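Local atomic coordinates of GGDEF and EAL domain-containing protein (Vibrio cholerae O1 str. 2010EL-1786, PDB entry 6PWK), a protein that probably acts as a membrane receptor for c-di-GMP that links the level of this messenger to control of large adhesins and biofilm formation. Residues A[214-219]-A[353-358]; A[302-307]-A[332-337]; A[386-391]-A[406-411]. One frame throughout, in Å; residues are numbered along the deposited sequence.

Contact 1. Residues A[214-219]-A[353-358]; sequences TFHREV and YVKLDY. With MG (magnesium ion), chain E.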
# COMPACT_ATOMS: atom_id res chain seq x y z
N THR A 214 -34.46 20.79 -9.15
CA THR A 214 -33.44 20.33 -8.20
C THR A 214 -32.76 19.09 -8.77
O THR A 214 -33.39 18.04 -8.92
CB THR A 214 -34.06 20.06 -6.83
OG1 THR A 214 -33.15 19.29 -6.03
CG2 THR A 214 -35.39 19.34 -6.96
N PHE A 215 -31.47 19.22 -9.10
CA PHE A 215 -30.71 18.08 -9.60
C PHE A 215 -30.52 17.04 -8.50
O PHE A 215 -30.90 15.87 -8.65
CB PHE A 215 -29.35 18.56 -10.14
CG PHE A 215 -28.57 17.49 -10.85
CD1 PHE A 215 -28.78 17.25 -12.20
CD2 PHE A 215 -27.63 16.74 -10.17
CE1 PHE A 215 -28.06 16.27 -12.86
CE2 PHE A 215 -26.91 15.76 -10.83
CZ PHE A 215 -27.12 15.53 -12.17
N HIS A 216 -29.93 17.45 -7.38
CA HIS A 216 -29.84 16.60 -6.20
C HIS A 216 -29.60 17.49 -4.98
O HIS A 216 -29.41 18.70 -5.11
CB HIS A 216 -28.74 15.54 -6.34
CG HIS A 216 -27.35 16.09 -6.50
ND1 HIS A 216 -26.41 15.51 -7.31
CD2 HIS A 216 -26.74 17.15 -5.92
CE1 HIS A 216 -25.28 16.20 -7.25
NE2 HIS A 216 -25.46 17.20 -6.41
N ARG A 217 -29.60 16.87 -3.81
CA ARG A 217 -29.22 17.52 -2.56
C ARG A 217 -27.96 16.85 -2.03
O ARG A 217 -27.98 15.66 -1.72
CB ARG A 217 -30.35 17.44 -1.53
CG ARG A 217 -31.39 18.54 -1.66
CD ARG A 217 -32.49 18.38 -0.63
NE ARG A 217 -33.77 18.09 -1.27
CZ ARG A 217 -34.61 19.02 -1.70
NH1 ARG A 217 -34.31 20.31 -1.55
NH2 ARG A 217 -35.76 18.68 -2.27
N GLU A 218 -26.88 17.62 -1.93
CA GLU A 218 -25.64 17.10 -1.39
C GLU A 218 -25.72 17.01 0.13
O GLU A 218 -26.23 17.92 0.79
CB GLU A 218 -24.46 17.97 -1.80
CG GLU A 218 -23.11 17.46 -1.30
CD GLU A 218 -21.94 18.24 -1.86
OE1 GLU A 218 -22.17 19.26 -2.55
OE2 GLU A 218 -20.79 17.83 -1.61
N VAL A 219 -25.22 15.91 0.68
CA VAL A 219 -25.27 15.64 2.11
C VAL A 219 -23.96 16.06 2.75
O VAL A 219 -22.88 15.65 2.29
CB VAL A 219 -25.58 14.16 2.38
CG1 VAL A 219 -25.53 13.87 3.88
CG2 VAL A 219 -26.93 13.78 1.80
N TYR A 353 -22.43 13.72 -13.60
CA TYR A 353 -22.30 15.16 -13.48
C TYR A 353 -20.86 15.50 -13.12
O TYR A 353 -20.05 14.63 -12.78
CB TYR A 353 -23.25 15.72 -12.42
CG TYR A 353 -22.97 15.24 -11.02
CD1 TYR A 353 -22.11 15.93 -10.18
CD2 TYR A 353 -23.58 14.09 -10.53
CE1 TYR A 353 -21.85 15.49 -8.89
CE2 TYR A 353 -23.33 13.64 -9.24
CZ TYR A 353 -22.46 14.35 -8.43
OH TYR A 353 -22.21 13.90 -7.15
N VAL A 354 -20.55 16.79 -13.21
CA VAL A 354 -19.28 17.33 -12.75
C VAL A 354 -19.58 18.57 -11.91
O VAL A 354 -20.22 19.51 -12.39
CB VAL A 354 -18.32 17.67 -13.91
CG1 VAL A 354 -17.75 16.39 -14.51
CG2 VAL A 354 -19.03 18.48 -14.99
N LYS A 355 -19.15 18.55 -10.65
CA LYS A 355 -19.29 19.69 -9.76
C LYS A 355 -17.98 20.47 -9.79
O LYS A 355 -16.94 19.94 -9.40
CB LYS A 355 -19.64 19.25 -8.35
CG LYS A 355 -20.20 20.36 -7.47
CD LYS A 355 -20.89 19.79 -6.23
CE LYS A 355 -22.06 18.89 -6.61
NZ LYS A 355 -22.80 18.41 -5.42
N LEU A 356 -18.04 21.72 -10.25
CA LEU A 356 -16.83 22.50 -10.47
C LEU A 356 -16.05 22.69 -9.18
O LEU A 356 -16.61 22.71 -8.08
CB LEU A 356 -17.18 23.86 -11.07
CG LEU A 356 -17.63 23.88 -12.53
CD1 LEU A 356 -18.17 25.26 -12.90
CD2 LEU A 356 -16.48 23.50 -13.44
N ASP A 357 -14.74 22.83 -9.32
CA ASP A 357 -13.90 23.24 -8.20
C ASP A 357 -14.36 24.59 -7.69
O ASP A 357 -14.57 25.53 -8.46
CB ASP A 357 -12.43 23.30 -8.65
CG ASP A 357 -11.47 23.54 -7.49
OD1 ASP A 357 -11.93 23.72 -6.35
OD2 ASP A 357 -10.25 23.54 -7.74
N TYR A 358 -14.53 24.69 -6.37
CA TYR A 358 -15.04 25.93 -5.78
C TYR A 358 -14.07 27.09 -5.93
O TYR A 358 -14.46 28.23 -5.68
CB TYR A 358 -15.38 25.72 -4.31
CG TYR A 358 -14.21 25.69 -3.35
CD1 TYR A 358 -13.51 24.52 -3.10
CD2 TYR A 358 -13.81 26.85 -2.69
CE1 TYR A 358 -12.45 24.49 -2.22
CE2 TYR A 358 -12.74 26.83 -1.81
CZ TYR A 358 -12.06 25.65 -1.58
OH TYR A 358 -11.00 25.64 -0.71
MG MG E . -18.75 17.49 -2.63
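The amine NZ of Lys-355 is gripped from several sides. It donates to His-216 NE2 at 3.1 Å, and the two side chains meet tip to tip. The amine lies 16° out of the imidazole plane, close to the ring edge. It also forms a salt bridge with Glu-218, NZ to OE1 being 3.1 Å, and here it sits above the carboxylate plane. Glu-304 adds a second salt bridge and Gln-410 OE1 a further acceptor, so the buried positive charge is probably well balanced. A bend at chi3 (-61°) sets CE of Lys-355, from which NZ reaches the other strand. Strands 214-219 and 353-356 are not neighbours. Their axes stay 10.9 Å apart and are inclined at 62°, so the side chains meet across the interior of the EAL barrel. Glu-218 reaches out in an extended chain and binds magnesium through OE2 at 2.3 Å. Its OE1 also accepts from Gln-410 NE2. Lys-355 is thus a second-shell group behind this ligand. Beside it, the His-216 ring stands edge-on to Tyr-353. His-216 CE1 lies over one face of the Tyr-353 ring, offset toward the rim, 3.6 Å from Tyr-353 CZ. Phe-215 adds an offset edge-to-face pair, with CE2 3.7 Å from Tyr-353 CD2. His-216 ND1 is hydrogen-bonded to His-302, and Tyr-353 OH to Glu-304.

Contact 2. Residues A[302-307]-A[332-337]; sequences HFEIPE and GVDNYG. With MG (magnesium ion), chain E; C2E (9,9'-[(2R,3R,3aS,5S,7aR,9R,10R,10aS,12S,14aR)-3,5,10,12-tetrahydroxy-5,12-dioxidooctahydro-2H,7H-difuro[3,2-d:3',2'-j][1,3,7,9,2,8]tetraoxadiphosphacyclododecine-2,9-diyl]bis(2-amino-1,9-dihydro-6H-purin-6-one)), chain C.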
# COMPACT_ATOMS: atom_id res chain seq x y z
N HIS A 302 -26.49 9.53 -5.55
CA HIS A 302 -25.36 10.02 -6.33
C HIS A 302 -24.13 10.00 -5.44
O HIS A 302 -24.13 10.59 -4.36
CB HIS A 302 -25.62 11.43 -6.86
CG HIS A 302 -26.68 11.51 -7.91
ND1 HIS A 302 -27.01 12.68 -8.55
CD2 HIS A 302 -27.50 10.55 -8.42
CE1 HIS A 302 -27.98 12.45 -9.42
NE2 HIS A 302 -28.29 11.17 -9.36
N PHE A 303 -23.08 9.31 -5.89
CA PHE A 303 -21.83 9.22 -5.14
C PHE A 303 -20.85 10.26 -5.67
O PHE A 303 -20.43 10.19 -6.83
CB PHE A 303 -21.25 7.81 -5.22
CG PHE A 303 -22.02 6.80 -4.43
CD1 PHE A 303 -21.82 6.66 -3.07
CD2 PHE A 303 -22.96 5.98 -5.05
CE1 PHE A 303 -22.53 5.73 -2.34
CE2 PHE A 303 -23.67 5.05 -4.32
CZ PHE A 303 -23.46 4.92 -2.96
N GLU A 304 -20.50 11.22 -4.82
CA GLU A 304 -19.61 12.32 -5.21
C GLU A 304 -18.17 11.89 -4.95
O GLU A 304 -17.76 11.73 -3.80
CB GLU A 304 -19.96 13.59 -4.45
CG GLU A 304 -19.65 14.86 -5.21
CD GLU A 304 -20.61 15.99 -4.88
OE1 GLU A 304 -20.28 16.82 -4.01
OE2 GLU A 304 -21.70 16.05 -5.49
N ILE A 305 -17.41 11.70 -6.02
CA ILE A 305 -16.05 11.19 -5.96
C ILE A 305 -15.09 12.34 -6.27
O ILE A 305 -15.28 13.03 -7.28
CB ILE A 305 -15.84 10.03 -6.95
CG1 ILE A 305 -16.82 8.89 -6.64
CG2 ILE A 305 -14.41 9.54 -6.90
CD1 ILE A 305 -16.79 7.78 -7.66
N PRO A 306 -14.08 12.57 -5.44
CA PRO A 306 -13.14 13.67 -5.71
C PRO A 306 -12.36 13.42 -7.00
O PRO A 306 -12.09 12.28 -7.37
CB PRO A 306 -12.22 13.67 -4.49
CG PRO A 306 -12.96 12.90 -3.44
CD PRO A 306 -13.75 11.88 -4.18
N GLU A 307 -12.00 14.52 -7.67
CA GLU A 307 -11.23 14.41 -8.90
C GLU A 307 -9.89 13.72 -8.68
O GLU A 307 -9.39 13.04 -9.57
CB GLU A 307 -11.03 15.79 -9.52
CG GLU A 307 -10.14 15.81 -10.75
CD GLU A 307 -10.16 17.13 -11.47
OE1 GLU A 307 -10.94 17.27 -12.44
OE2 GLU A 307 -9.41 18.04 -11.07
N GLY A 332 -20.58 11.16 -9.55
CA GLY A 332 -20.11 12.40 -10.14
C GLY A 332 -18.74 12.77 -9.61
O GLY A 332 -18.17 12.07 -8.77
N VAL A 333 -18.22 13.89 -10.12
CA VAL A 333 -16.89 14.38 -9.76
C VAL A 333 -17.05 15.62 -8.89
O VAL A 333 -17.92 16.46 -9.15
CB VAL A 333 -16.05 14.69 -11.02
CG1 VAL A 333 -14.62 15.04 -10.63
CG2 VAL A 333 -16.07 13.50 -11.97
N ASP A 334 -16.21 15.73 -7.87
CA ASP A 334 -16.38 16.76 -6.84
C ASP A 334 -15.47 17.97 -7.04
O ASP A 334 -15.95 19.11 -7.01
CB ASP A 334 -16.16 16.15 -5.45
CG ASP A 334 -16.86 16.92 -4.35
OD1 ASP A 334 -17.50 17.95 -4.66
OD2 ASP A 334 -16.79 16.49 -3.18
N ASN A 335 -14.17 17.75 -7.21
CA ASN A 335 -13.22 18.84 -7.42
C ASN A 335 -12.91 19.05 -8.89
O ASN A 335 -11.75 19.23 -9.28
CB ASN A 335 -11.93 18.58 -6.64
CG ASN A 335 -12.09 18.80 -5.15
OD1 ASN A 335 -12.93 19.60 -4.72
ND2 ASN A 335 -11.29 18.10 -4.36
N TYR A 336 -13.95 19.05 -9.73
CA TYR A 336 -13.75 19.08 -11.18
C TYR A 336 -13.03 20.35 -11.61
O TYR A 336 -13.43 21.46 -11.26
CB TYR A 336 -15.10 18.98 -11.89
CG TYR A 336 -14.98 19.07 -13.39
CD1 TYR A 336 -14.21 18.16 -14.09
CD2 TYR A 336 -15.64 20.06 -14.10
CE1 TYR A 336 -14.10 18.23 -15.45
CE2 TYR A 336 -15.53 20.14 -15.47
CZ TYR A 336 -14.76 19.22 -16.15
OH TYR A 336 -14.63 19.28 -17.51
N GLY A 337 -11.95 20.17 -12.38
CA GLY A 337 -11.19 21.27 -12.91
C GLY A 337 -9.95 21.64 -12.13
O GLY A 337 -9.16 22.46 -12.60
MG MG E . -18.75 17.49 -2.63
P1 C2E C . -17.30 19.79 -0.30
O2P C2E C . -17.63 18.65 -1.23
O1P C2E C . -16.72 20.86 -1.18
O5' C2E C . -18.65 20.47 0.34
C5' C2E C . -18.82 21.84 0.21
C4' C2E C . -18.32 22.48 1.53
O4' C2E C . -18.34 23.77 1.45
C3' C2E C . -19.28 22.17 2.69
O3' C2E C . -18.63 22.47 3.83
C2' C2E C . -20.36 23.23 2.46
O2' C2E C . -21.18 23.41 3.69
C1' C2E C . -19.60 24.28 2.33
N9 C2E C . -20.06 25.46 1.64
C8 C2E C . -21.15 24.94 1.02
N7 C2E C . -21.71 25.94 0.30
C5 C2E C . -20.98 27.04 0.47
C6 C2E C . -21.07 28.48 -0.07
O6 C2E C . -21.94 28.82 -0.79
N1 C2E C . -20.09 29.45 0.32
C2 C2E C . -19.00 29.10 1.20
N2 C2E C . -17.97 30.05 1.63
N3 C2E C . -18.94 27.73 1.69
C4 C2E C . -19.96 26.72 1.29
P11 C2E C . -18.66 21.24 4.94
O21 C2E C . -19.98 20.89 5.57
O11 C2E C . -17.79 21.70 6.09
O5A C2E C . -17.88 20.04 4.12
C5A C2E C . -16.50 20.27 4.02
C4A C2E C . -15.85 19.11 3.37
O4A C2E C . -15.91 18.08 4.17
C3A C2E C . -16.66 18.69 1.96
O3A C2E C . -16.10 19.46 0.79
C2A C2E C . -16.47 17.49 1.81
O2A C2E C . -15.21 17.26 1.02
C1A C2E C . -16.32 16.90 3.32
N91 C2E C . -17.46 16.39 3.72
C81 C2E C . -18.55 17.00 4.22
N71 C2E C . -19.44 16.02 4.48
C51 C2E C . -18.90 14.85 4.14
C61 C2E C . -19.43 13.42 4.21
O61 C2E C . -20.52 13.25 4.63
N11 C2E C . -18.63 12.32 3.78
C21 C2E C . -17.30 12.55 3.28
N21 C2E C . -16.49 11.43 2.84
N31 C2E C . -16.81 13.93 3.21
C41 C2E C . -17.65 15.07 3.67
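Two neighbouring parallel strands of the EAL barrel, 302-305 and 332-333, bring Glu-304 and Asp-334 to the magnesium site at their C-terminal ends. Glu-304 binds through one oxygen, OE1, 2.2 Å from magnesium; its OE2 is left to Lys-355 and Tyr-353. Asp-334 is bidentate, with OD1 at 2.4 Å and OD2 at 2.3 Å from the ion. The two carboxylate planes are turned 56° apart, and the shared cation lets their oxygens lie close. The c-di-GMP phosphate adds O2P, 2.1 Å from magnesium. Glu-218 and Asn-272 complete six donor atoms. Backbone bonds fix the register. Gly-332 N donates to Phe-303 O at 2.9 Å, and Gly-332 O accepts from Ile-305 N. Asp-334 N then donates to Ile-305 O at 2.9 Å, a more bent bond that ties the metal ligand's own backbone to strand 302-305. Past the strands, the Glu-307 chain is extended and passes beside the carbonyl of Asn-335. Glu-307 OE1 accepts from Gly-337 N at 3.1 Å, on the syn side but tilted out of the carboxylate plane, and also bonds Tyr-345 OH. Acidic ligands at adjacent strand ends, meeting a phosphate through a metal, are typical of the EAL-domain c-di-GMP site.

Contact 3. Residues A[386-391]-A[406-411]; sequences TTIASR and IEVFQG. With C2E (9,9'-[(2R,3R,3aS,5S,7aR,9R,10R,10aS,12S,14aR)-3,5,10,12-tetrahydroxy-5,12-dioxidooctahydro-2H,7H-difuro[3,2-d:3',2'-j][1,3,7,9,2,8]tetraoxadiphosphacyclododecine-2,9-diyl]bis(2-amino-1,9-dihydro-6H-purin-6-one)), chain C.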
# COMPACT_ATOMS: atom_id res chain seq x y z
N THR A 386 -23.84 16.77 -16.99
CA THR A 386 -24.33 17.95 -16.31
C THR A 386 -23.20 18.63 -15.54
O THR A 386 -22.44 17.97 -14.83
CB THR A 386 -25.46 17.57 -15.35
OG1 THR A 386 -26.50 16.90 -16.07
CG2 THR A 386 -26.04 18.81 -14.68
N THR A 387 -23.08 19.94 -15.70
CA THR A 387 -22.10 20.73 -14.96
C THR A 387 -22.78 21.44 -13.81
O THR A 387 -23.88 21.98 -13.95
CB THR A 387 -21.41 21.75 -15.87
OG1 THR A 387 -22.38 22.69 -16.35
CG2 THR A 387 -20.74 21.06 -17.04
N ILE A 388 -22.12 21.44 -12.65
CA ILE A 388 -22.65 22.04 -11.44
C ILE A 388 -21.61 23.00 -10.88
O ILE A 388 -20.48 22.60 -10.59
CB ILE A 388 -23.02 20.98 -10.39
CG1 ILE A 388 -24.01 19.97 -10.96
CG2 ILE A 388 -23.57 21.64 -9.13
CD1 ILE A 388 -24.41 18.88 -10.00
N ALA A 389 -21.98 24.27 -10.74
CA ALA A 389 -21.13 25.24 -10.06
C ALA A 389 -21.25 25.05 -8.55
O ALA A 389 -22.31 24.70 -8.03
CB ALA A 389 -21.51 26.66 -10.45
N SER A 390 -20.14 25.28 -7.86
CA SER A 390 -20.01 24.90 -6.46
C SER A 390 -19.71 26.11 -5.59
O SER A 390 -18.89 26.97 -5.96
CB SER A 390 -18.91 23.84 -6.28
OG SER A 390 -18.76 23.48 -4.92
N ARG A 391 -20.37 26.17 -4.43
CA ARG A 391 -20.09 27.16 -3.39
C ARG A 391 -20.28 28.59 -3.90
O ARG A 391 -19.44 29.47 -3.69
CB ARG A 391 -18.69 26.95 -2.80
CG ARG A 391 -18.69 25.92 -1.67
CD ARG A 391 -17.53 24.94 -1.70
NE ARG A 391 -16.38 25.39 -0.93
CZ ARG A 391 -15.53 24.58 -0.31
NH1 ARG A 391 -15.70 23.27 -0.37
NH2 ARG A 391 -14.51 25.08 0.37
N ILE A 406 -23.30 27.18 -17.36
CA ILE A 406 -23.40 26.19 -16.29
C ILE A 406 -24.87 25.85 -16.08
O ILE A 406 -25.72 26.75 -15.99
CB ILE A 406 -22.76 26.71 -15.00
CG1 ILE A 406 -21.33 27.19 -15.27
CG2 ILE A 406 -22.77 25.64 -13.92
CD1 ILE A 406 -20.43 26.11 -15.84
N GLU A 407 -25.19 24.55 -16.01
CA GLU A 407 -26.58 24.13 -15.98
C GLU A 407 -27.22 24.35 -14.61
O GLU A 407 -28.27 24.99 -14.51
CB GLU A 407 -26.70 22.66 -16.41
CG GLU A 407 -26.57 22.46 -17.92
CD GLU A 407 -26.97 21.06 -18.36
OE1 GLU A 407 -26.44 20.08 -17.80
OE2 GLU A 407 -27.83 20.96 -19.26
N VAL A 408 -26.60 23.82 -13.56
CA VAL A 408 -27.17 23.90 -12.22
C VAL A 408 -26.14 24.53 -11.28
O VAL A 408 -24.92 24.46 -11.52
CB VAL A 408 -27.64 22.52 -11.70
CG1 VAL A 408 -27.58 21.48 -12.81
CG2 VAL A 408 -26.85 22.06 -10.49
N PHE A 409 -26.63 25.16 -10.22
CA PHE A 409 -25.80 25.91 -9.28
C PHE A 409 -26.08 25.45 -7.86
O PHE A 409 -27.17 24.98 -7.54
CB PHE A 409 -26.04 27.42 -9.41
CG PHE A 409 -25.91 27.94 -10.81
CD1 PHE A 409 -26.97 27.85 -11.70
CD2 PHE A 409 -24.73 28.52 -11.24
CE1 PHE A 409 -26.86 28.32 -12.99
CE2 PHE A 409 -24.61 29.00 -12.53
CZ PHE A 409 -25.67 28.90 -13.41
N GLN A 410 -25.07 25.61 -7.00
CA GLN A 410 -25.17 25.20 -5.60
C GLN A 410 -24.40 26.20 -4.75
O GLN A 410 -23.34 26.69 -5.16
CB GLN A 410 -24.62 23.78 -5.40
CG GLN A 410 -24.84 23.21 -4.01
CD GLN A 410 -24.29 21.80 -3.87
OE1 GLN A 410 -23.93 21.15 -4.85
NE2 GLN A 410 -24.24 21.31 -2.63
N GLY A 411 -24.92 26.50 -3.58
CA GLY A 411 -24.26 27.42 -2.67
C GLY A 411 -25.27 28.16 -1.82
O GLY A 411 -26.47 27.93 -1.88
P1 C2E C . -17.30 19.79 -0.30
O2P C2E C . -17.63 18.65 -1.23
O1P C2E C . -16.72 20.86 -1.18
O5' C2E C . -18.65 20.47 0.34
C5' C2E C . -18.82 21.84 0.21
C4' C2E C . -18.32 22.48 1.53
O4' C2E C . -18.34 23.77 1.45
C3' C2E C . -19.28 22.17 2.69
O3' C2E C . -18.63 22.47 3.83
C2' C2E C . -20.36 23.23 2.46
O2' C2E C . -21.18 23.41 3.69
C1' C2E C . -19.60 24.28 2.33
N9 C2E C . -20.06 25.46 1.64
C8 C2E C . -21.15 24.94 1.02
N7 C2E C . -21.71 25.94 0.30
C5 C2E C . -20.98 27.04 0.47
C6 C2E C . -21.07 28.48 -0.07
O6 C2E C . -21.94 28.82 -0.79
N1 C2E C . -20.09 29.45 0.32
C2 C2E C . -19.00 29.10 1.20
N2 C2E C . -17.97 30.05 1.63
N3 C2E C . -18.94 27.73 1.69
C4 C2E C . -19.96 26.72 1.29
P11 C2E C . -18.66 21.24 4.94
O21 C2E C . -19.98 20.89 5.57
O11 C2E C . -17.79 21.70 6.09
O5A C2E C . -17.88 20.04 4.12
C5A C2E C . -16.50 20.27 4.02
C4A C2E C . -15.85 19.11 3.37
O4A C2E C . -15.91 18.08 4.17
C3A C2E C . -16.66 18.69 1.96
O3A C2E C . -16.10 19.46 0.79
C2A C2E C . -16.47 17.49 1.81
O2A C2E C . -15.21 17.26 1.02
C1A C2E C . -16.32 16.90 3.32
N91 C2E C . -17.46 16.39 3.72
C81 C2E C . -18.55 17.00 4.22
N71 C2E C . -19.44 16.02 4.48
C51 C2E C . -18.90 14.85 4.14
C61 C2E C . -19.43 13.42 4.21
O61 C2E C . -20.52 13.25 4.63
N11 C2E C . -18.63 12.32 3.78
C21 C2E C . -17.30 12.55 3.28
N21 C2E C . -16.49 11.43 2.84
N31 C2E C . -16.81 13.93 3.21
C41 C2E C . -17.65 15.07 3.67
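Ala-389 N donates to Val-408 O at 3.0 Å, in the carbonyl plane, the one sound backbone bond between these parallel segments. The bond from Val-408 N to Thr-387 O is long and weak at 3.3 Å, and that from Gln-410 N to Ala-389 O is weak and bent. A side chain joins in weakly: Thr-387 OG1, between its backbone N and carbonyl carbon (chi1 63°), faces Glu-407 N at 3.4 Å. The polar end of Gln-410 turns inward, where NE2 bonds Gln-205. Apolar contacts differ on the two faces of the sheet. On the barrel-interior face, Val-408 CG2 packs 3.6 Å from Ile-388 CG1. Val-408 CG1 lies 3.6 Å from Thr-386 CG2. On the helix side, Ala-389 CB touches both Ile-406 CG2 and Phe-409 CD2, and Phe-409 continues onto helix 395-402. Ligand contacts come last along both segments. Arg-391 NH1 makes a weak hydrogen bond to c-di-GMP O1P, 2.7 Å away in the guanidinium plane, while the ribose O4' lies over one guanidinium face. Arg-391 CG packs against C4 and C5 of the guanine. Gly-411 CA comes 3.3 Å from O6 of the same nucleotide. Tyr-358 gives Arg-391 a cation-pi partner. With helix 395-402 between them, these strands make the last beta-alpha-beta unit of an EAL barrel, with ligand-binding residues just past the strand ends.

All three contacts are largely buried in the same EAL barrel, but they use it differently. Contact 1 spans the interior between strands that are not neighbours, through charged and aromatic side chains. Contacts 2 and 3 join adjacent parallel strands through the backbone. Contact 2 is firmly bonded and ends in metal chemistry; contact 3 is looser, more apolar and reaches an exposed residue, Glu-407. Strand 353-356 lies between strands 330-336 and 386-389, so contact 1 touches both other contacts. Lys-355 and Glu-304 join it to contact 2, and both contacts supply magnesium ligands. Contacts 2 and 3 do not touch, yet both meet the same c-di-GMP.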